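Local coordinates for mortality factor 4-like protein 1 (Homo sapiens, PDB 2F5K), which binds histone H3 methylated at a lysine through its chromo domain, a small beta barrel, and so probably takes part in gene regulation, at residues F23-L37 / E71-Q85. Sequence-based numbering, arbitrary orientation.
Sequences FQEGERVLCFHGPLL and ESRVLKYVDTNLQKQ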
# COMPACT_ATOMS: atom_id res chain seq x y z
N PHE A 23 -7.41 7.76 -4.44
CA PHE A 23 -6.17 7.78 -5.21
C PHE A 23 -6.33 7.87 -6.72
O PHE A 23 -7.41 7.65 -7.25
CB PHE A 23 -5.32 6.58 -4.81
CG PHE A 23 -5.10 6.50 -3.33
CD1 PHE A 23 -6.05 5.91 -2.51
CD2 PHE A 23 -3.96 7.04 -2.76
CE1 PHE A 23 -5.84 5.84 -1.14
CE2 PHE A 23 -3.74 6.97 -1.40
CZ PHE A 23 -4.68 6.38 -0.58
N GLN A 24 -5.24 8.22 -7.39
CA GLN A 24 -5.24 8.40 -8.84
C GLN A 24 -4.20 7.54 -9.54
O GLN A 24 -3.22 7.13 -8.95
CB GLN A 24 -4.94 9.86 -9.18
CG GLN A 24 -5.95 10.83 -8.69
CD GLN A 24 -5.55 12.24 -9.00
OE1 GLN A 24 -4.50 12.46 -9.61
NE2 GLN A 24 -6.38 13.21 -8.58
N GLU A 25 -4.43 7.29 -10.83
CA GLU A 25 -3.48 6.52 -11.61
C GLU A 25 -2.20 7.32 -11.66
O GLU A 25 -2.21 8.50 -11.97
CB GLU A 25 -4.00 6.26 -13.01
CG GLU A 25 -5.28 5.45 -13.01
CD GLU A 25 -5.75 5.04 -14.40
OE1 GLU A 25 -5.15 5.49 -15.42
OE2 GLU A 25 -6.73 4.26 -14.46
N GLY A 26 -1.10 6.66 -11.33
CA GLY A 26 0.19 7.31 -11.32
C GLY A 26 0.64 7.70 -9.93
O GLY A 26 1.83 7.79 -9.67
N GLU A 27 -0.31 7.89 -9.02
CA GLU A 27 0.02 8.38 -7.68
C GLU A 27 0.98 7.49 -6.91
O GLU A 27 0.72 6.32 -6.72
CB GLU A 27 -1.24 8.62 -6.83
CG GLU A 27 -0.95 9.31 -5.52
CD GLU A 27 -2.22 9.62 -4.76
OE1 GLU A 27 -3.30 9.37 -5.30
OE2 GLU A 27 -2.14 10.11 -3.64
N ARG A 28 2.10 8.06 -6.48
CA ARG A 28 3.00 7.36 -5.62
C ARG A 28 2.24 7.19 -4.29
O ARG A 28 1.63 8.15 -3.81
CB ARG A 28 4.28 8.16 -5.44
CG ARG A 28 5.22 7.63 -4.40
CD ARG A 28 6.51 8.44 -4.34
NE ARG A 28 7.65 7.75 -3.76
CZ ARG A 28 8.80 8.34 -3.48
NH1 ARG A 28 8.94 9.63 -3.74
NH2 ARG A 28 9.82 7.67 -2.94
N VAL A 29 2.31 6.00 -3.71
CA VAL A 29 1.51 5.68 -2.53
C VAL A 29 2.20 4.74 -1.57
O VAL A 29 3.27 4.21 -1.82
CB VAL A 29 0.14 5.03 -2.97
CG1 VAL A 29 -0.48 4.22 -1.86
CG2 VAL A 29 -0.85 6.07 -3.53
N LEU A 30 1.58 4.53 -0.43
CA LEU A 30 2.13 3.56 0.49
C LEU A 30 1.07 2.53 0.53
O LEU A 30 -0.10 2.84 0.68
CB LEU A 30 2.36 4.14 1.86
CG LEU A 30 3.46 5.21 1.92
CD1 LEU A 30 3.44 5.85 3.32
CD2 LEU A 30 4.78 4.57 1.66
N CYS A 31 1.45 1.28 0.39
CA CYS A 31 0.43 0.28 0.34
C CYS A 31 0.77 -0.80 1.31
O CYS A 31 1.92 -1.19 1.41
CB CYS A 31 0.33 -0.31 -1.08
SG CYS A 31 -1.06 -1.44 -1.31
N PHE A 32 -0.25 -1.29 2.01
CA PHE A 32 -0.11 -2.39 2.92
C PHE A 32 -0.04 -3.72 2.16
O PHE A 32 -0.78 -3.94 1.20
CB PHE A 32 -1.33 -2.46 3.85
CG PHE A 32 -1.22 -1.61 5.07
CD1 PHE A 32 -2.00 -0.50 5.22
CD2 PHE A 32 -0.35 -1.94 6.08
CE1 PHE A 32 -1.90 0.29 6.38
CE2 PHE A 32 -0.25 -1.15 7.22
CZ PHE A 32 -1.01 -0.03 7.34
N HIS A 33 0.84 -4.60 2.61
CA HIS A 33 0.92 -5.92 2.03
C HIS A 33 0.80 -6.97 3.12
O HIS A 33 -0.24 -7.62 3.26
CB HIS A 33 2.20 -6.08 1.19
CG HIS A 33 2.36 -7.46 0.65
ND1 HIS A 33 3.40 -8.29 1.02
CD2 HIS A 33 1.61 -8.17 -0.23
CE1 HIS A 33 3.28 -9.45 0.39
NE2 HIS A 33 2.21 -9.40 -0.38
N GLY A 34 1.84 -7.17 3.92
CA GLY A 34 1.61 -8.05 5.06
C GLY A 34 1.27 -7.12 6.24
O GLY A 34 0.31 -6.35 6.17
N PRO A 35 2.08 -7.19 7.28
CA PRO A 35 2.00 -6.28 8.42
C PRO A 35 2.85 -5.04 8.11
O PRO A 35 3.13 -4.24 8.98
CB PRO A 35 2.72 -7.06 9.51
CG PRO A 35 3.87 -7.70 8.71
CD PRO A 35 3.16 -8.19 7.45
N LEU A 36 3.26 -4.91 6.86
CA LEU A 36 4.17 -3.85 6.47
C LEU A 36 3.62 -2.93 5.40
O LEU A 36 2.77 -3.31 4.60
CB LEU A 36 5.47 -4.49 5.97
CG LEU A 36 6.32 -5.10 7.06
CD1 LEU A 36 7.62 -5.54 6.45
CD2 LEU A 36 6.60 -4.12 8.20
N LEU A 37 4.15 -1.72 5.36
CA LEU A 37 3.78 -0.73 4.35
C LEU A 37 4.89 -0.58 3.30
O LEU A 37 6.05 -0.49 3.63
CB LEU A 37 3.53 0.63 5.01
CG LEU A 37 2.09 0.90 5.44
CD1 LEU A 37 2.05 2.18 6.27
CD2 LEU A 37 1.17 1.03 4.24
N GLU A 71 -9.32 -0.12 -1.25
CA GLU A 71 -8.86 1.19 -0.82
C GLU A 71 -8.24 1.22 0.58
O GLU A 71 -7.22 1.86 0.81
CB GLU A 71 -10.00 2.19 -0.83
CG GLU A 71 -9.49 3.60 -0.79
CD GLU A 71 -10.49 4.56 -1.38
OE1 GLU A 71 -10.17 5.19 -2.41
OE2 GLU A 71 -11.58 4.68 -0.80
N SER A 72 -8.87 0.52 1.51
CA SER A 72 -8.40 0.50 2.89
C SER A 72 -6.93 0.07 3.02
O SER A 72 -6.33 0.21 4.10
CB SER A 72 -9.28 -0.39 3.76
OG SER A 72 -9.16 -1.75 3.35
N ARG A 73 -6.33 -0.44 1.96
CA ARG A 73 -4.94 -0.86 2.11
C ARG A 73 -3.98 0.15 1.56
O ARG A 73 -2.77 -0.02 1.65
CB ARG A 73 -4.69 -2.24 1.50
CG ARG A 73 -5.12 -3.33 2.40
CD ARG A 73 -5.03 -4.65 1.76
NE ARG A 73 -3.67 -4.93 1.34
CZ ARG A 73 -3.38 -5.83 0.40
NH1 ARG A 73 -4.37 -6.53 -0.15
NH2 ARG A 73 -2.11 -6.03 0.04
N VAL A 74 -4.53 1.21 1.01
CA VAL A 74 -3.71 2.23 0.41
C VAL A 74 -3.66 3.50 1.27
O VAL A 74 -4.68 3.97 1.74
CB VAL A 74 -4.22 2.57 -0.98
CG1 VAL A 74 -3.28 3.53 -1.67
CG2 VAL A 74 -4.37 1.28 -1.80
N LEU A 75 -2.47 4.03 1.49
CA LEU A 75 -2.33 5.24 2.29
C LEU A 75 -1.58 6.26 1.46
O LEU A 75 -0.74 5.92 0.61
CB LEU A 75 -1.56 4.99 3.58
CG LEU A 75 -2.23 4.19 4.70
CD1 LEU A 75 -1.26 3.94 5.83
CD2 LEU A 75 -3.40 5.01 5.20
N LYS A 76 -1.94 7.52 1.71
CA LYS A 76 -1.33 8.66 1.09
C LYS A 76 0.16 8.73 1.43
O LYS A 76 0.57 8.36 2.53
CB LYS A 76 -2.06 9.90 1.57
CG LYS A 76 -2.53 10.79 0.47
CD LYS A 76 -3.70 10.20 -0.28
CE LYS A 76 -4.00 11.01 -1.52
NZ LYS A 76 -5.00 10.31 -2.34
N TYR A 77 0.98 9.16 0.48
CA TYR A 77 2.41 9.24 0.70
C TYR A 77 2.74 10.55 1.39
O TYR A 77 3.10 11.51 0.74
CB TYR A 77 3.17 9.13 -0.65
CG TYR A 77 4.64 8.77 -0.49
CD1 TYR A 77 5.07 7.45 -0.52
CD2 TYR A 77 5.60 9.76 -0.32
CE1 TYR A 77 6.41 7.13 -0.38
CE2 TYR A 77 6.95 9.46 -0.17
CZ TYR A 77 7.34 8.15 -0.19
OH TYR A 77 8.68 7.85 -0.02
N VAL A 78 2.60 10.59 2.71
CA VAL A 78 2.84 11.78 3.50
C VAL A 78 3.55 11.47 4.79
O VAL A 78 3.60 10.30 5.24
CB VAL A 78 1.50 12.54 3.83
CG1 VAL A 78 0.89 13.14 2.59
CG2 VAL A 78 0.52 11.64 4.50
N ASP A 79 4.11 12.54 5.40
CA ASP A 79 4.89 12.38 6.64
C ASP A 79 4.25 11.48 7.70
O ASP A 79 4.91 10.61 8.25
CB ASP A 79 5.30 13.73 7.26
CG ASP A 79 6.46 14.40 6.51
OD1 ASP A 79 7.20 13.68 5.79
OD2 ASP A 79 6.71 15.64 6.56
N THR A 80 2.99 11.71 8.01
CA THR A 80 2.28 10.88 8.99
C THR A 80 2.35 9.39 8.62
O THR A 80 2.58 8.54 9.48
CB THR A 80 0.78 11.28 9.06
OG1 THR A 80 0.65 12.51 9.76
CG2 THR A 80 0.02 10.32 10.01
N ASN A 81 2.08 9.06 7.37
CA ASN A 81 2.14 7.65 6.96
C ASN A 81 3.56 7.09 6.84
O ASN A 81 3.78 5.92 7.16
CB ASN A 81 1.29 7.40 5.74
CG ASN A 81 -0.15 7.67 6.01
OD1 ASN A 81 -0.60 7.46 7.13
ND2 ASN A 81 -0.89 8.17 5.02
N LEU A 82 4.53 7.93 6.47
CA LEU A 82 5.94 7.51 6.46
C LEU A 82 6.38 7.18 7.89
O LEU A 82 7.10 6.22 8.09
CB LEU A 82 6.85 8.57 5.83
CG LEU A 82 6.69 8.64 4.33
CD1 LEU A 82 7.19 9.97 3.75
CD2 LEU A 82 7.37 7.41 3.66
N GLN A 83 5.95 7.97 8.87
CA GLN A 83 6.25 7.69 10.26
C GLN A 83 5.61 6.36 10.68
O GLN A 83 6.17 5.61 11.45
CB GLN A 83 5.65 8.79 11.14
CG GLN A 83 5.94 8.62 12.59
CD GLN A 83 7.44 8.47 12.85
OE1 GLN A 83 8.28 8.98 12.05
NE2 GLN A 83 7.79 7.79 13.96
N LYS A 84 4.40 6.10 10.18
CA LYS A 84 3.71 4.85 10.49
C LYS A 84 4.48 3.70 9.83
O LYS A 84 4.64 2.63 10.42
CB LYS A 84 2.27 4.89 9.97
CG LYS A 84 1.54 3.56 9.93
CD LYS A 84 0.04 3.68 9.43
CE LYS A 84 -0.81 4.55 10.37
NZ LYS A 84 -2.18 4.00 10.58
N GLN A 85 4.96 3.94 8.61
CA GLN A 85 5.73 2.92 7.90
C GLN A 85 6.91 2.50 8.73
O GLN A 85 7.19 1.32 8.89
CB GLN A 85 6.27 3.44 6.57
CG GLN A 85 7.12 2.37 5.82
CD GLN A 85 7.54 2.84 4.42
OE1 GLN A 85 7.89 4.01 4.23
NE2 GLN A 85 7.46 1.94 3.45
O HOH W 1 -0.08 9.46 -2.11
O HOH W 2 6.48 -0.63 7.28
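Arg73 holds the carbonyl oxygen of Phe32 with two guanidinium N-H groups. Arg73 NH2 donates to Phe32 O at 2.7 Å, and Arg73 NE gives a more bent bond (135°) to the same oxygen from the same face of the carbonyl plane. In return, Phe32 N donates to Arg73 O. Leu30 and Leu75 exchange two backbone bonds, so strand 74-76 pairs antiparallel with strand 28-32 as an edge strand of the chromo domain's curved sheet. Glu27 OE2 forms a salt bridge with Lys76 NZ (3.1 Å). A water links Glu27 OE2, Arg28 O and Tyr77 N. The Phe23 ring is sandwiched. Val74 CG1 sits 3.3 Å from the Phe23 ring centroid over one face, and Lys76 NZ makes a cation-pi contact over the other. With an alanine at Phe23, Lys76 NZ would probably lose its aromatic partner, though not Glu27, and a gap would open beside Val74 CG1. The Arg28 guanidinium stacks on Tyr77, planes 21° apart; Arg28 NE also forms a salt bridge with Glu39. Leu30 CD2 touches Tyr77 CD1, and Leu30 CD1 reaches Asn81 CB on helix 79-98. Leu37 CD1 packs on Leu75 CD1. The extended Gln85 side chain, CG anti to the backbone N (chi1 179°), carries Gln85 NE2 to Leu37 O at 2.8 Å, from above the carbonyl plane.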